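Local coordinates for protein profilin-1A (Acanthamoeba castellanii, PDB 1ACF) that binds monomeric actin and so prevents or promotes its polymerization depending on concentration, and binds PIP2, inhibiting the formation of IP3 and DG, at residues A[16-21]-A[33-38]; A[20-25]-A[93-98]; A[63-68]-A[79-84]; A[73-78]-A[112-117]. All blocks are in the same frame, centred on the assembly; numbering follows the deposited sequence.

Contact 1: residues A[16-21]-A[33-38]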
loop_
_atom_site.group_PDB
_atom_site.type_symbol
_atom_site.label_atom_id
_atom_site.label_comp_id
_atom_site.label_asym_id
_atom_site.label_seq_id
_atom_site.Cartn_x
_atom_site.Cartn_y
_atom_site.Cartn_z
ATOM N N VAL A 16 5.020 -9.347 3.606
ATOM C CA VAL A 16 4.646 -8.637 2.347
ATOM C C VAL A 16 5.574 -9.126 1.251
ATOM O O VAL A 16 6.753 -9.336 1.560
ATOM C CB VAL A 16 4.742 -7.109 2.688
ATOM C CG1 VAL A 16 5.288 -6.220 1.620
ATOM C CG2 VAL A 16 3.373 -6.589 3.177
ATOM N N THR A 17 5.097 -9.314 0.057
ATOM C CA THR A 17 5.809 -9.793 -1.096
ATOM C C THR A 17 6.452 -8.707 -1.911
ATOM O O THR A 17 7.581 -8.925 -2.372
ATOM C CB THR A 17 4.862 -10.649 -2.052
ATOM O OG1 THR A 17 4.707 -11.929 -1.339
ATOM C CG2 THR A 17 5.437 -10.910 -3.452
ATOM N N GLN A 18 5.718 -7.648 -2.193
ATOM C CA GLN A 18 6.110 -6.479 -2.982
ATOM C C GLN A 18 5.621 -5.227 -2.194
ATOM O O GLN A 18 4.466 -5.332 -1.697
ATOM C CB GLN A 18 5.335 -6.437 -4.326
ATOM C CG GLN A 18 5.535 -7.695 -5.161
ATOM C CD GLN A 18 4.880 -7.702 -6.492
ATOM O OE1 GLN A 18 5.519 -7.483 -7.532
ATOM N NE2 GLN A 18 3.592 -7.940 -6.522
ATOM N N ALA A 19 6.446 -4.227 -2.142
ATOM C CA ALA A 19 6.058 -2.960 -1.392
ATOM C C ALA A 19 6.565 -1.728 -2.106
ATOM O O ALA A 19 7.589 -1.662 -2.816
ATOM C CB ALA A 19 6.549 -3.054 0.042
ATOM N N ALA A 20 5.816 -0.657 -1.982
ATOM C CA ALA A 20 6.229 0.641 -2.573
ATOM C C ALA A 20 5.879 1.722 -1.524
ATOM O O ALA A 20 5.065 1.420 -0.640
ATOM C CB ALA A 20 5.586 0.942 -3.896
ATOM N N ILE A 21 6.530 2.863 -1.671
ATOM C CA ILE A 21 6.273 4.026 -0.816
ATOM C C ILE A 21 5.997 5.209 -1.741
ATOM O O ILE A 21 6.870 5.541 -2.577
ATOM C CB ILE A 21 7.330 4.389 0.256
ATOM C CG1 ILE A 21 7.311 3.481 1.498
ATOM C CG2 ILE A 21 7.035 5.864 0.693
ATOM C CD1 ILE A 21 8.587 3.720 2.377
ATOM N N ALA A 33 12.062 -4.308 -6.140
ATOM C CA ALA A 33 12.527 -4.677 -7.519
ATOM C C ALA A 33 11.404 -5.348 -8.280
ATOM O O ALA A 33 10.805 -6.303 -7.726
ATOM C CB ALA A 33 13.815 -5.516 -7.402
ATOM N N GLY A 34 11.049 -4.895 -9.468
ATOM C CA GLY A 34 9.941 -5.489 -10.200
ATOM C C GLY A 34 8.553 -5.095 -9.821
ATOM O O GLY A 34 7.581 -5.486 -10.531
ATOM N N PHE A 35 8.306 -4.390 -8.713
ATOM C CA PHE A 35 6.929 -3.921 -8.374
ATOM C C PHE A 35 6.723 -2.518 -8.973
ATOM O O PHE A 35 7.520 -1.605 -8.774
ATOM C CB PHE A 35 6.649 -4.035 -6.920
ATOM C CG PHE A 35 5.303 -3.551 -6.463
ATOM C CD1 PHE A 35 4.139 -4.041 -7.063
ATOM C CD2 PHE A 35 5.174 -2.586 -5.473
ATOM C CE1 PHE A 35 2.881 -3.692 -6.633
ATOM C CE2 PHE A 35 3.901 -2.219 -4.980
ATOM C CZ PHE A 35 2.752 -2.811 -5.558
ATOM N N ALA A 36 5.686 -2.294 -9.781
ATOM C CA ALA A 36 5.444 -1.002 -10.373
ATOM C C ALA A 36 4.039 -0.410 -10.254
ATOM O O ALA A 36 3.094 -0.839 -10.933
ATOM C CB ALA A 36 5.916 -0.933 -11.841
ATOM N N VAL A 37 3.915 0.595 -9.433
ATOM C CA VAL A 37 2.675 1.367 -9.223
ATOM C C VAL A 37 2.801 2.566 -10.191
ATOM O O VAL A 37 3.764 3.344 -10.123
ATOM C CB VAL A 37 2.396 1.828 -7.806
ATOM C CG1 VAL A 37 1.250 2.836 -7.791
ATOM C CG2 VAL A 37 2.086 0.692 -6.854
ATOM N N THR A 38 1.891 2.634 -11.143
ATOM C CA THR A 38 2.070 3.774 -12.094
ATOM C C THR A 38 1.573 5.049 -11.454
ATOM O O THR A 38 0.869 5.022 -10.395
ATOM C CB THR A 38 1.521 3.373 -13.508
ATOM O OG1 THR A 38 0.075 3.359 -13.457
ATOM C CG2 THR A 38 2.039 1.943 -13.836
#

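Contact 2: residues A[20-25]-A[93-98]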
loop_
_atom_site.group_PDB
_atom_site.type_symbol
_atom_site.label_atom_id
_atom_site.label_comp_id
_atom_site.label_asym_id
_atom_site.label_seq_id
_atom_site.Cartn_x
_atom_site.Cartn_y
_atom_site.Cartn_z
ATOM N N ALA A 20 5.816 -0.657 -1.982
ATOM C CA ALA A 20 6.229 0.641 -2.573
ATOM C C ALA A 20 5.879 1.722 -1.524
ATOM O O ALA A 20 5.065 1.420 -0.640
ATOM C CB ALA A 20 5.586 0.942 -3.896
ATOM N N ILE A 21 6.530 2.863 -1.671
ATOM C CA ILE A 21 6.273 4.026 -0.816
ATOM C C ILE A 21 5.997 5.209 -1.741
ATOM O O ILE A 21 6.870 5.541 -2.577
ATOM C CB ILE A 21 7.330 4.389 0.256
ATOM C CG1 ILE A 21 7.311 3.481 1.498
ATOM C CG2 ILE A 21 7.035 5.864 0.693
ATOM C CD1 ILE A 21 8.587 3.720 2.377
ATOM N N LEU A 22 4.767 5.705 -1.615
ATOM C CA LEU A 22 4.429 6.868 -2.458
ATOM C C LEU A 22 4.286 8.214 -1.715
ATOM O O LEU A 22 4.087 8.325 -0.506
ATOM C CB LEU A 22 3.076 6.604 -3.115
ATOM C CG LEU A 22 2.779 5.643 -4.211
ATOM C CD1 LEU A 22 3.559 4.368 -4.085
ATOM C CD2 LEU A 22 1.268 5.456 -4.159
ATOM N N GLY A 23 4.266 9.226 -2.557
ATOM C CA GLY A 23 4.026 10.625 -2.242
ATOM C C GLY A 23 2.500 10.836 -2.457
ATOM O O GLY A 23 1.839 10.115 -3.182
ATOM N N LEU A 24 1.987 11.870 -1.792
ATOM C CA LEU A 24 0.564 12.255 -1.857
ATOM C C LEU A 24 0.251 12.785 -3.228
ATOM O O LEU A 24 -0.965 12.927 -3.540
ATOM C CB LEU A 24 0.211 13.123 -0.630
ATOM C CG LEU A 24 0.181 12.502 0.751
ATOM C CD1 LEU A 24 -0.349 13.507 1.791
ATOM C CD2 LEU A 24 -0.750 11.301 0.777
ATOM N N ASP A 25 1.262 13.014 -4.050
ATOM C CA ASP A 25 0.968 13.412 -5.451
ATOM C C ASP A 25 0.819 12.133 -6.322
ATOM O O ASP A 25 0.621 12.278 -7.529
ATOM C CB ASP A 25 2.036 14.277 -6.068
ATOM C CG ASP A 25 3.432 13.683 -5.995
ATOM O OD1 ASP A 25 3.665 12.754 -5.235
ATOM O OD2 ASP A 25 4.270 14.195 -6.747
ATOM N N LYS A 93 2.644 12.361 5.165
ATOM C CA LYS A 93 3.163 12.809 3.853
ATOM C C LYS A 93 3.328 11.752 2.760
ATOM O O LYS A 93 3.811 12.106 1.660
ATOM C CB LYS A 93 4.596 13.391 4.082
ATOM C CG LYS A 93 4.581 14.663 4.882
ATOM C CD LYS A 93 5.930 14.885 5.587
ATOM C CE LYS A 93 5.658 16.023 6.598
ATOM N NZ LYS A 93 4.854 15.440 7.718
ATOM N N ALA A 94 3.020 10.500 3.046
ATOM C CA ALA A 94 3.277 9.385 2.127
ATOM C C ALA A 94 2.229 8.301 2.245
ATOM O O ALA A 94 1.388 8.332 3.159
ATOM C CB ALA A 94 4.633 8.720 2.555
ATOM N N ILE A 95 2.361 7.394 1.265
ATOM C CA ILE A 95 1.466 6.221 1.249
ATOM C C ILE A 95 2.312 4.927 1.130
ATOM O O ILE A 95 3.119 4.855 0.228
ATOM C CB ILE A 95 0.406 6.211 0.116
ATOM C CG1 ILE A 95 -0.368 7.554 0.077
ATOM C CG2 ILE A 95 -0.557 5.012 0.474
ATOM C CD1 ILE A 95 -1.032 7.879 -1.306
ATOM N N LEU A 96 2.014 4.046 2.050
ATOM C CA LEU A 96 2.637 2.727 2.131
ATOM C C LEU A 96 1.726 1.720 1.389
ATOM O O LEU A 96 0.522 1.766 1.634
ATOM C CB LEU A 96 2.903 2.178 3.524
ATOM C CG LEU A 96 3.658 2.961 4.522
ATOM C CD1 LEU A 96 3.977 2.217 5.792
ATOM C CD2 LEU A 96 4.967 3.427 3.845
ATOM N N VAL A 97 2.405 0.927 0.541
ATOM C CA VAL A 97 1.716 -0.157 -0.193
ATOM C C VAL A 97 2.441 -1.495 0.097
ATOM O O VAL A 97 3.628 -1.614 -0.256
ATOM C CB VAL A 97 1.593 0.054 -1.700
ATOM C CG1 VAL A 97 0.670 -1.091 -2.230
ATOM C CG2 VAL A 97 1.094 1.397 -2.168
ATOM N N GLY A 98 1.723 -2.389 0.673
ATOM C CA GLY A 98 2.208 -3.738 1.015
ATOM C C GLY A 98 1.318 -4.809 0.368
ATOM O O GLY A 98 0.234 -5.168 0.885
HETATM O O HOH W 1 3.620 14.262 -0.349
#

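Contact 3: residues A[63-68]-A[79-84]. Unlike the reference sequence in segment 79-84: Ser-83 (reference Ala).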
loop_
_atom_site.group_PDB
_atom_site.type_symbol
_atom_site.label_atom_id
_atom_site.label_comp_id
_atom_site.label_asym_id
_atom_site.label_seq_id
_atom_site.Cartn_x
_atom_site.Cartn_y
_atom_site.Cartn_z
ATOM N N ALA A 63 -0.149 -2.182 -10.220
ATOM C CA ALA A 63 0.759 -2.915 -11.074
ATOM C C ALA A 63 0.096 -4.108 -11.740
ATOM O O ALA A 63 0.479 -5.274 -11.478
ATOM C CB ALA A 63 1.972 -3.360 -10.223
ATOM N N GLY A 64 -0.928 -3.868 -12.554
ATOM C CA GLY A 64 -1.589 -4.981 -13.246
ATOM C C GLY A 64 -2.574 -5.838 -12.514
ATOM O O GLY A 64 -3.247 -6.693 -13.166
ATOM N N VAL A 65 -2.735 -5.693 -11.198
ATOM C CA VAL A 65 -3.747 -6.482 -10.524
ATOM C C VAL A 65 -4.926 -5.592 -10.155
ATOM O O VAL A 65 -4.727 -4.507 -9.550
ATOM C CB VAL A 65 -3.194 -7.195 -9.288
ATOM C CG1 VAL A 65 -4.245 -8.124 -8.724
ATOM C CG2 VAL A 65 -1.851 -7.825 -9.510
ATOM N N HIS A 66 -6.101 -6.014 -10.484
ATOM C CA HIS A 66 -7.291 -5.248 -10.074
ATOM C C HIS A 66 -7.831 -5.906 -8.809
ATOM O O HIS A 66 -8.287 -7.073 -8.731
ATOM C CB HIS A 66 -8.354 -5.150 -11.122
ATOM C CG HIS A 66 -9.552 -4.301 -10.826
ATOM N ND1 HIS A 66 -9.724 -3.023 -11.325
ATOM C CD2 HIS A 66 -10.672 -4.597 -10.099
ATOM C CE1 HIS A 66 -10.871 -2.537 -10.901
ATOM N NE2 HIS A 66 -11.434 -3.468 -10.170
ATOM N N TYR A 67 -7.810 -5.119 -7.736
ATOM C CA TYR A 67 -8.322 -5.548 -6.454
ATOM C C TYR A 67 -9.692 -4.933 -6.180
ATOM O O TYR A 67 -10.025 -3.876 -6.691
ATOM C CB TYR A 67 -7.376 -5.021 -5.351
ATOM C CG TYR A 67 -5.983 -5.581 -5.448
ATOM C CD1 TYR A 67 -5.044 -4.927 -6.230
ATOM C CD2 TYR A 67 -5.615 -6.671 -4.662
ATOM C CE1 TYR A 67 -3.726 -5.393 -6.312
ATOM C CE2 TYR A 67 -4.316 -7.160 -4.755
ATOM C CZ TYR A 67 -3.395 -6.519 -5.556
ATOM O OH TYR A 67 -2.106 -7.002 -5.611
ATOM N N VAL A 68 -10.443 -5.606 -5.365
ATOM C CA VAL A 68 -11.754 -5.078 -4.954
ATOM C C VAL A 68 -11.482 -4.566 -3.538
ATOM O O VAL A 68 -10.706 -5.210 -2.839
ATOM C CB VAL A 68 -12.942 -6.029 -5.085
ATOM C CG1 VAL A 68 -13.056 -6.554 -6.520
ATOM C CG2 VAL A 68 -12.996 -7.124 -4.043
ATOM N N GLY A 79 -7.305 -3.925 -0.248
ATOM C CA GLY A 79 -7.669 -4.588 -1.508
ATOM C C GLY A 79 -7.505 -6.110 -1.368
ATOM O O GLY A 79 -6.606 -6.583 -0.619
ATOM N N LYS A 80 -8.382 -6.780 -2.082
ATOM C CA LYS A 80 -8.368 -8.264 -2.048
ATOM C C LYS A 80 -8.623 -8.737 -3.478
ATOM O O LYS A 80 -9.456 -8.163 -4.188
ATOM C CB LYS A 80 -9.383 -8.916 -1.132
ATOM C CG LYS A 80 -9.192 -10.421 -0.937
ATOM C CD LYS A 80 -10.460 -11.119 -0.399
ATOM C CE LYS A 80 -11.574 -11.111 -1.437
ATOM N NZ LYS A 80 -12.905 -11.275 -0.779
ATOM N N LYS A 81 -7.831 -9.689 -3.837
ATOM C CA LYS A 81 -7.874 -10.401 -5.156
ATOM C C LYS A 81 -7.638 -11.873 -4.723
ATOM O O LYS A 81 -6.499 -12.283 -4.434
ATOM C CB LYS A 81 -6.921 -9.896 -6.200
ATOM C CG LYS A 81 -7.128 -10.395 -7.641
ATOM C CD LYS A 81 -6.466 -11.759 -7.829
ATOM C CE LYS A 81 -6.381 -12.222 -9.270
ATOM N NZ LYS A 81 -5.399 -11.407 -10.054
ATOM N N GLY A 82 -8.782 -12.538 -4.562
ATOM C CA GLY A 82 -8.789 -13.932 -4.099
ATOM C C GLY A 82 -8.068 -13.999 -2.751
ATOM O O GLY A 82 -8.391 -13.302 -1.789
ATOM N N SER A 83 -7.075 -14.849 -2.694
ATOM C CA SER A 83 -6.276 -15.129 -1.517
ATOM C C SER A 83 -5.094 -14.163 -1.402
ATOM O O SER A 83 -4.272 -14.307 -0.486
ATOM C CB SER A 83 -5.872 -16.599 -1.441
ATOM O OG SER A 83 -6.934 -17.330 -0.762
ATOM N N SER A 84 -5.115 -13.248 -2.336
ATOM C CA SER A 84 -4.142 -12.179 -2.386
ATOM C C SER A 84 -4.805 -10.845 -2.007
ATOM O O SER A 84 -6.032 -10.688 -1.927
ATOM C CB SER A 84 -3.578 -12.019 -3.795
ATOM O OG SER A 84 -2.699 -13.075 -4.020
#

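Contact 4: residues A[73-78]-A[112-117]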
loop_
_atom_site.group_PDB
_atom_site.type_symbol
_atom_site.label_atom_id
_atom_site.label_comp_id
_atom_site.label_asym_id
_atom_site.label_seq_id
_atom_site.Cartn_x
_atom_site.Cartn_y
_atom_site.Cartn_z
ATOM N N ASP A 73 -11.014 4.214 4.214
ATOM C CA ASP A 73 -11.104 5.349 5.165
ATOM C C ASP A 73 -9.997 6.348 4.838
ATOM O O ASP A 73 -9.395 6.262 3.742
ATOM C CB ASP A 73 -11.224 4.888 6.581
ATOM C CG ASP A 73 -10.172 4.068 7.221
ATOM O OD1 ASP A 73 -8.997 4.451 7.259
ATOM O OD2 ASP A 73 -10.460 3.031 7.847
ATOM N N ASP A 74 -9.743 7.219 5.754
ATOM C CA ASP A 74 -8.767 8.322 5.670
ATOM C C ASP A 74 -7.349 7.859 5.944
ATOM O O ASP A 74 -6.393 8.531 5.549
ATOM C CB ASP A 74 -9.177 9.473 6.622
ATOM C CG ASP A 74 -10.609 9.911 6.343
ATOM O OD1 ASP A 74 -10.917 10.192 5.155
ATOM O OD2 ASP A 74 -11.416 9.922 7.277
ATOM N N ARG A 75 -7.307 6.673 6.587
ATOM C CA ARG A 75 -5.955 6.144 6.864
ATOM C C ARG A 75 -5.640 4.855 6.120
ATOM O O ARG A 75 -4.498 4.676 5.680
ATOM C CB ARG A 75 -5.697 6.002 8.377
ATOM C CG ARG A 75 -4.282 5.416 8.704
ATOM C CD ARG A 75 -4.402 4.560 9.883
ATOM N NE ARG A 75 -3.307 3.897 10.391
ATOM C CZ ARG A 75 -2.245 4.075 11.148
ATOM N NH1 ARG A 75 -1.916 5.222 11.727
ATOM N NH2 ARG A 75 -1.440 3.021 11.425
ATOM N N SER A 76 -6.610 3.983 5.931
ATOM C CA SER A 76 -6.405 2.666 5.339
ATOM C C SER A 76 -7.328 2.213 4.251
ATOM O O SER A 76 -8.526 2.144 4.574
ATOM C CB SER A 76 -6.707 1.664 6.503
ATOM O OG SER A 76 -5.622 1.760 7.420
ATOM N N ILE A 77 -6.743 1.787 3.141
ATOM C CA ILE A 77 -7.455 1.171 2.028
ATOM C C ILE A 77 -6.893 -0.266 1.809
ATOM O O ILE A 77 -5.709 -0.488 1.475
ATOM C CB ILE A 77 -7.412 1.955 0.689
ATOM C CG1 ILE A 77 -8.290 3.243 0.780
ATOM C CG2 ILE A 77 -7.940 1.031 -0.514
ATOM C CD1 ILE A 77 -7.890 4.271 -0.349
ATOM N N TYR A 78 -7.780 -1.219 1.959
ATOM C CA TYR A 78 -7.450 -2.640 1.774
ATOM C C TYR A 78 -8.138 -3.187 0.484
ATOM O O TYR A 78 -9.324 -2.969 0.195
ATOM C CB TYR A 78 -7.814 -3.447 3.005
ATOM C CG TYR A 78 -7.011 -3.200 4.272
ATOM C CD1 TYR A 78 -6.059 -2.194 4.432
ATOM C CD2 TYR A 78 -7.367 -3.944 5.403
ATOM C CE1 TYR A 78 -5.445 -1.965 5.663
ATOM C CE2 TYR A 78 -6.781 -3.737 6.634
ATOM C CZ TYR A 78 -5.797 -2.750 6.752
ATOM O OH TYR A 78 -5.233 -2.631 7.995
ATOM N N VAL A 112 1.787 -5.652 9.920
ATOM C CA VAL A 112 3.127 -5.111 9.616
ATOM C C VAL A 112 3.089 -3.740 8.925
ATOM O O VAL A 112 3.937 -2.890 9.302
ATOM C CB VAL A 112 3.989 -6.157 8.888
ATOM C CG1 VAL A 112 5.208 -5.520 8.255
ATOM C CG2 VAL A 112 4.351 -7.363 9.752
ATOM N N VAL A 113 2.272 -3.481 7.927
ATOM C CA VAL A 113 2.213 -2.202 7.205
ATOM C C VAL A 113 1.701 -1.068 8.132
ATOM O O VAL A 113 2.374 -0.039 8.189
ATOM C CB VAL A 113 1.396 -2.248 5.909
ATOM C CG1 VAL A 113 1.528 -0.963 5.090
ATOM C CG2 VAL A 113 1.703 -3.472 5.045
ATOM N N GLU A 114 0.638 -1.318 8.844
ATOM C CA GLU A 114 -0.011 -0.491 9.830
ATOM C C GLU A 114 0.961 -0.094 10.938
ATOM O O GLU A 114 1.080 1.095 11.298
ATOM C CB GLU A 114 -1.240 -1.151 10.443
ATOM C CG GLU A 114 -2.484 -1.307 9.560
ATOM C CD GLU A 114 -3.242 -0.101 9.176
ATOM O OE1 GLU A 114 -2.816 0.942 9.732
ATOM O OE2 GLU A 114 -4.216 0.017 8.425
ATOM N N LYS A 115 1.792 -0.995 11.425
ATOM C CA LYS A 115 2.804 -0.675 12.431
ATOM C C LYS A 115 3.946 0.147 11.855
ATOM O O LYS A 115 4.488 0.969 12.629
ATOM C CB LYS A 115 3.411 -1.907 13.064
ATOM C CG LYS A 115 2.742 -2.321 14.327
ATOM C CD LYS A 115 1.345 -1.781 14.479
ATOM C CE LYS A 115 0.916 -2.153 15.911
ATOM N NZ LYS A 115 -0.554 -2.035 16.088
ATOM N N LEU A 116 4.376 -0.068 10.614
ATOM C CA LEU A 116 5.459 0.694 9.997
ATOM C C LEU A 116 4.931 2.145 9.742
ATOM O O LEU A 116 5.747 3.037 9.677
ATOM C CB LEU A 116 5.925 0.160 8.631
ATOM C CG LEU A 116 7.362 0.079 8.232
ATOM C CD1 LEU A 116 7.688 0.422 6.778
ATOM C CD2 LEU A 116 8.281 0.820 9.143
ATOM N N ALA A 117 3.642 2.248 9.496
ATOM C CA ALA A 117 2.991 3.562 9.251
ATOM C C ALA A 117 3.100 4.368 10.583
ATOM O O ALA A 117 3.585 5.500 10.500
ATOM C CB ALA A 117 1.613 3.413 8.802
#

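Contact 1: residues A[16-21]-A[33-38]
Residues 18-21, the first part of strand 18-23, run extended, and the loop 33-38 passes over them without pairing: no hydrogen bond joins the two, and the closest alpha carbons, Gln-18 CA and Phe-35 CA, stay 6.0 Å apart. Gly-34 turns the loop with a positive phi of 80°, a backbone shape that suits glycine, just before Phe-35 drops onto the strand. Phe-35 carries the contact. Its CG lies anti to the backbone N (chi1 178°), which sends the ring down between loop and strand. Over one face sits the CB of Gln-18, a CH-pi contact with CB 3.9 Å from the centroid of the Phe-35 ring and displaced toward the rim. The rest of Gln-18 runs out extended past the root of the ring, so that its amide carbon CD comes within 3.8 Å of Phe-35 CD1, the amide plane tilted 47° to the ring. The carbonyl O of Ala-19 lies at the edge of the ring, 3.7 Å from Phe-35 CD2. Ala-20 CB touches Phe-35 CE2 at 3.7 Å, obliquely. Ser-32 binds the Ala-19 amide through its hydroxyl, and Thr-31 OG1 holds the carbonyl of Phe-35. The ring also reaches Val-99 of strand 94-100 and Ala-63, so the loop leading from edge strand 28-31 into helix 39-50 is pinned to the profilin sheet, while Ala-19 packs on helix 2-11 on the other side.

Contact 2: residues A[20-25]-A[93-98]
Ile-21 CG1 and Leu-96 CG each stand anti to their own carbonyl carbon (chi1 -76° and -53°), so the two side chains leave the sheet side by side in the same direction. Ile-21 CG1 and Leu-96 CD2 are pressed to 3.3 Å, tighter than usual van der Waals contact. On the face of Ile-95, the Leu-24 side chain comes across from the turn after the strand at about a right angle, its CD2 3.8 Å from Ile-95 CG1. Behind these groups strands 18-23 and 94-100 pair antiparallel. Ala-20 with Val-97 and Leu-22 with Ile-95 are hydrogen-bonded pairs; Ile-21 with Leu-96, between them, is non-hydrogen-bonded. Leu-22 N gives Ile-95 O a short, nearly straight bond of 2.6 Å in the carbonyl plane, whereas Ile-95 N approaches Leu-22 O from above its plane. Past the strand, one water accepts from Leu-24 N and donates to Lys-93 O. The Ile-21 and Leu-96 face lies under the terminal helices, Leu-96 on helix 106-121; Ile-95 and Val-97 face helix 39-50. In this strand pair of the profilin sheet four backbone bonds satisfy the paired amides and carbonyls between two apolar layers, and water takes over where pairing ends.

Contact 3: residues A[63-68]-A[79-84]
Val-65 opens the strand, just after Gly-64 has taken a positive phi. With its CG1 anti to the backbone N, Val-65 lays that methyl over one face of the Tyr-67 ring, offset toward the rim, and presents it to Lys-81 as well: Val-65 CG1 is 3.8 Å from Lys-81 CG and 3.7 Å from Lys-81 NZ. The lysine reaches back so far because its chain bends at chi2 (-83°) and again at chi4, crossing the valine at about a right angle. The His-66 side chain leaves the backbone away from strand 76-81, and its ND1 hydrogen-bonds Asp-61; the carbonyl O of His-66 packs against Lys-81 CG. Tyr-67 comes next, its ring standing crosswise to the Lys-81 side chain, with Tyr-67 CD2 3.8 Å from Lys-81 CB. Gly-79, with no side chain, lies close against Tyr-67: Gly-79 CA is 3.9 Å from Tyr-67 CB. Here strands 65-72 and 76-81 form a beta hairpin, part of the antiparallel profilin sheet, and strand 76-81 leads into a type II' turn from Lys-81 to Ser-84, with Gly-82 at positive phi. On the opposite side of its strand, Tyr-67 pairs through its backbone with Phe-60. Val-68 and Lys-80 form an antiparallel hydrogen-bonded pair. Val-68 N points almost straight at Lys-80 O (3.0 Å, 175°), although it lies above that carbonyl's plane, while Lys-80 N returns a bond of 2.9 Å to Val-68 O within the carbonyl plane. Val-68 O also receives the CA-H of Gly-79, with 3.4 Å between Gly-79 CA and that oxygen.

Contact 4: residues A[73-78]-A[112-117]
Glu-114 OE2 is held by two hydroxyls, each donating to it: Ser-76 OG at a very short 2.5 Å from Glu-114 OE2 on the syn lone pair, and Tyr-78 OH at 2.9 Å from OE2 on the anti lone pair. The carboxylate thus ties the C-terminal helix 106-121 of the profilin fold to strand 76-81 of the central sheet. Its other oxygen takes a side-on grip from Arg-75. The NE and NH2 of Arg-75 both bond to Glu-114 OE1, at 3.1 and 3.0 Å, in a salt bridge with the guanidinium and carboxylate planes only 6° apart. Four donated bonds on one carboxylate should favour its ionised form. Glu-114 swings into place by bending at chi2 (-70°), while Arg-75 comes over from the turn before the strand and carries a second salt bridge from NH2 to Asp-118, one helical turn further on. Lys-115, an actin-binding residue, follows Glu-114 but its CB points away from the strand. The turn itself is fixed by Asp-73: its OD1 accepts from Arg-75 N at 2.9 Å, on the anti lone pair, an Asx turn extended to an Asx motif by Ser-76 N, 2.8 Å from Asp-73 OD1 and above the carboxylate plane.

From the N terminus, contact 1 closes first: strand 18-23 leads through strand 28-31 to the loop 33-38, which folds back on it. Strand 18-23 also makes contact 2, where it pairs with 94-100 across some 67 intervening residues. Contact 3, the hairpin of 65-72 and 76-81, opens and closes inside that long excursion. Contact 4 starts within it too, but reaches past its end to helix 106-121, so it crosses both contact 2 and contact 3. Contacts 3 and 4 share strand 76-81, and Val-16 of contact 1 packs on Val-113 of contact 4, so the start of strand 18-23, the hairpin and the terminal helix are bound together.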